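16 kDa beta-galactoside-binding lectin (Gallus gallus, PDB 1QMJ) binds beta-galactosides as a homodimeric galectin and may take part in regulating differentiation, although its physiological role is not yet known. Local coordinates at residues 27-32 and 84-89. Residues are numbered along the deposited sequence; the frame is centred on the assembly and turned at random.
With BME (beta-mercaptoethanol), chain C; BME (beta-mercaptoethanol), chain D.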
loop_
_atom_site.group_PDB
_atom_site.type_symbol
_atom_site.label_atom_id
_atom_site.label_comp_id
_atom_site.label_asym_id
_atom_site.label_seq_id
_atom_site.Cartn_x
_atom_site.Cartn_y
_atom_site.Cartn_z
ATOM N N LYS A 27 9.523 -19.870 5.155
ATOM C CA LYS A 27 9.003 -20.695 6.247
ATOM C C LYS A 27 7.494 -20.693 6.112
ATOM O O LYS A 27 6.818 -21.675 6.448
ATOM C CB LYS A 27 9.361 -20.082 7.600
ATOM C CG LYS A 27 10.756 -20.403 8.115
ATOM C CD LYS A 27 10.948 -19.863 9.536
ATOM C CE LYS A 27 12.265 -20.262 10.186
ATOM N NZ LYS A 27 12.353 -19.821 11.588
ATOM N N GLY A 28 7.077 -19.547 5.612
ATOM C CA GLY A 28 5.688 -19.202 5.354
ATOM C C GLY A 28 5.551 -17.680 5.405
ATOM O O GLY A 28 6.501 -16.962 5.748
ATOM N N PHE A 29 4.381 -17.231 5.057
ATOM C CA PHE A 29 4.041 -15.807 5.073
ATOM C C PHE A 29 2.576 -15.693 5.435
ATOM O O PHE A 29 1.859 -16.703 5.494
ATOM C CB PHE A 29 4.314 -15.158 3.707
ATOM C CG PHE A 29 3.440 -15.699 2.581
ATOM C CD1 PHE A 29 3.815 -16.867 1.915
ATOM C CD2 PHE A 29 2.268 -15.023 2.218
ATOM C CE1 PHE A 29 3.016 -17.365 0.881
ATOM C CE2 PHE A 29 1.469 -15.521 1.184
ATOM C CZ PHE A 29 1.843 -16.693 0.515
ATOM N N SER A 30 2.159 -14.476 5.673
ATOM C CA SER A 30 0.775 -14.199 6.054
ATOM C C SER A 30 0.295 -12.884 5.446
ATOM O O SER A 30 1.095 -11.975 5.183
ATOM C CB SER A 30 0.669 -14.105 7.578
ATOM O OG SER A 30 1.042 -15.343 8.169
ATOM N N VAL A 31 -1.009 -12.851 5.251
ATOM C CA VAL A 31 -1.725 -11.694 4.689
ATOM C C VAL A 31 -2.971 -11.431 5.535
ATOM O O VAL A 31 -3.986 -12.133 5.414
ATOM C CB VAL A 31 -2.137 -11.988 3.247
ATOM C CG1 VAL A 31 -3.022 -10.895 2.647
ATOM C CG2 VAL A 31 -0.944 -12.124 2.301
ATOM N N ASN A 32 -2.856 -10.417 6.373
ATOM C CA ASN A 32 -3.930 -10.029 7.302
ATOM C C ASN A 32 -4.695 -8.782 6.840
ATOM O O ASN A 32 -4.088 -7.793 6.399
ATOM C CB ASN A 32 -3.345 -9.714 8.679
ATOM C CG ASN A 32 -2.238 -10.681 9.098
ATOM O OD1 ASN A 32 -2.432 -11.892 9.049
ATOM N ND2 ASN A 32 -1.075 -10.213 9.513
ATOM N N VAL A 84 3.444 -14.986 -7.047
ATOM C CA VAL A 84 1.986 -15.124 -7.036
ATOM C C VAL A 84 1.273 -13.808 -6.732
ATOM O O VAL A 84 1.868 -12.884 -6.147
ATOM C CB VAL A 84 1.574 -16.135 -5.960
ATOM C CG1 VAL A 84 1.904 -15.669 -4.540
ATOM C CG2 VAL A 84 0.075 -16.432 -5.957
ATOM N N GLU A 85 0.014 -13.824 -7.164
ATOM C CA GLU A 85 -0.953 -12.729 -6.991
ATOM C C GLU A 85 -2.134 -13.269 -6.187
ATOM O O GLU A 85 -2.790 -14.244 -6.589
ATOM C CB GLU A 85 -1.458 -12.217 -8.350
ATOM C CG GLU A 85 -2.453 -11.052 -8.206
ATOM C CD GLU A 85 -2.831 -10.395 -9.539
ATOM O OE1 GLU A 85 -3.128 -11.126 -10.559
ATOM O OE2 GLU A 85 -2.855 -9.107 -9.642
ATOM N N ILE A 86 -2.371 -12.629 -5.071
ATOM C CA ILE A 86 -3.447 -13.010 -4.153
ATOM C C ILE A 86 -4.572 -11.970 -4.205
ATOM O O ILE A 86 -4.356 -10.780 -3.953
ATOM C CB ILE A 86 -2.874 -13.099 -2.738
ATOM C CG1 ILE A 86 -1.760 -14.148 -2.623
ATOM C CG2 ILE A 86 -3.920 -13.477 -1.689
ATOM C CD1 ILE A 86 -0.809 -13.897 -1.451
ATOM N N CYS A 87 -5.756 -12.457 -4.536
ATOM C CA CYS A 87 -6.960 -11.613 -4.645
ATOM C C CYS A 87 -7.901 -11.895 -3.476
ATOM O O CYS A 87 -8.264 -13.052 -3.209
ATOM C CB CYS A 87 -7.680 -11.903 -5.957
ATOM S SG CYS A 87 -6.676 -11.417 -7.444
ATOM N N ILE A 88 -8.270 -10.816 -2.813
ATOM C CA ILE A 88 -9.147 -10.869 -1.645
ATOM C C ILE A 88 -10.387 -9.986 -1.824
ATOM O O ILE A 88 -10.290 -8.819 -2.226
ATOM C CB ILE A 88 -8.386 -10.381 -0.412
ATOM C CG1 ILE A 88 -7.209 -11.289 -0.044
ATOM C CG2 ILE A 88 -9.262 -10.300 0.840
ATOM C CD1 ILE A 88 -6.223 -10.632 0.924
ATOM N N SER A 89 -11.503 -10.598 -1.509
ATOM C CA SER A 89 -12.830 -9.973 -1.553
ATOM C C SER A 89 -13.653 -10.594 -0.433
ATOM O O SER A 89 -13.272 -11.621 0.144
ATOM C CB SER A 89 -13.501 -10.214 -2.913
ATOM O OG SER A 89 -13.574 -11.603 -3.188
HETATM C C1 BME C . -5.817 -14.896 -8.735
HETATM C C2 BME C . -5.890 -13.532 -9.423
HETATM O O1 BME C . -4.465 -15.256 -8.566
HETATM S S2 BME C . -7.352 -12.601 -8.887
HETATM C C1 BME D . -12.425 -10.870 -7.375
HETATM C C2 BME D . -10.893 -11.033 -7.320
HETATM O O1 BME D . -12.969 -10.989 -6.071
HETATM S S2 BME D . -10.206 -10.206 -5.853
#
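The backbone oxygen of Glu85 accepts a hydrogen bond from the hydroxyl O1 of a beta-mercaptoethanol (chain C) at 2.8 Å, and the sulfur S2 of the same molecule is joined to Cys87 SG in a mixed disulfide of 2.0 Å. This adduct, probably derived from the crystallisation liquor, therefore bridges two residues of strand 83-90. A second beta-mercaptoethanol (chain D) lies near Ser89 OG, but its S2 comes implausibly close to Cys87 CB, so its position, and with it any bond to Ser89, is doubtful. From the other face of this strand, Ile86 and Ile88 point toward 29-32, where Phe29 and Val31 meet them. Ile86 reaches out with its CG1 arm anti to the carbonyl carbon (chi1 -61°), and its CD1 lies 3.8 Å from Phe29 CE2, oblique to the ring. The same methyl meets Val31 CG2 tip to tip at 4.2 Å. This is the apolar interior of the galectin beta-sandwich: strand 29-33 belongs to one antiparallel sheet and strand 83-90 to the other, with segment axes 10.5 Å apart at closest approach and inclined by 29°. Val31 and Ile88 lie alongside one another, each running on past the other's end, with Val31 CG1 3.6 Å from Ile88 CD1. The ring of Phe29 also stacks with that of Phe124, and Ile22 and Pro46 touch it; Val97 packs against Ile86 from the adjacent strand 94-98.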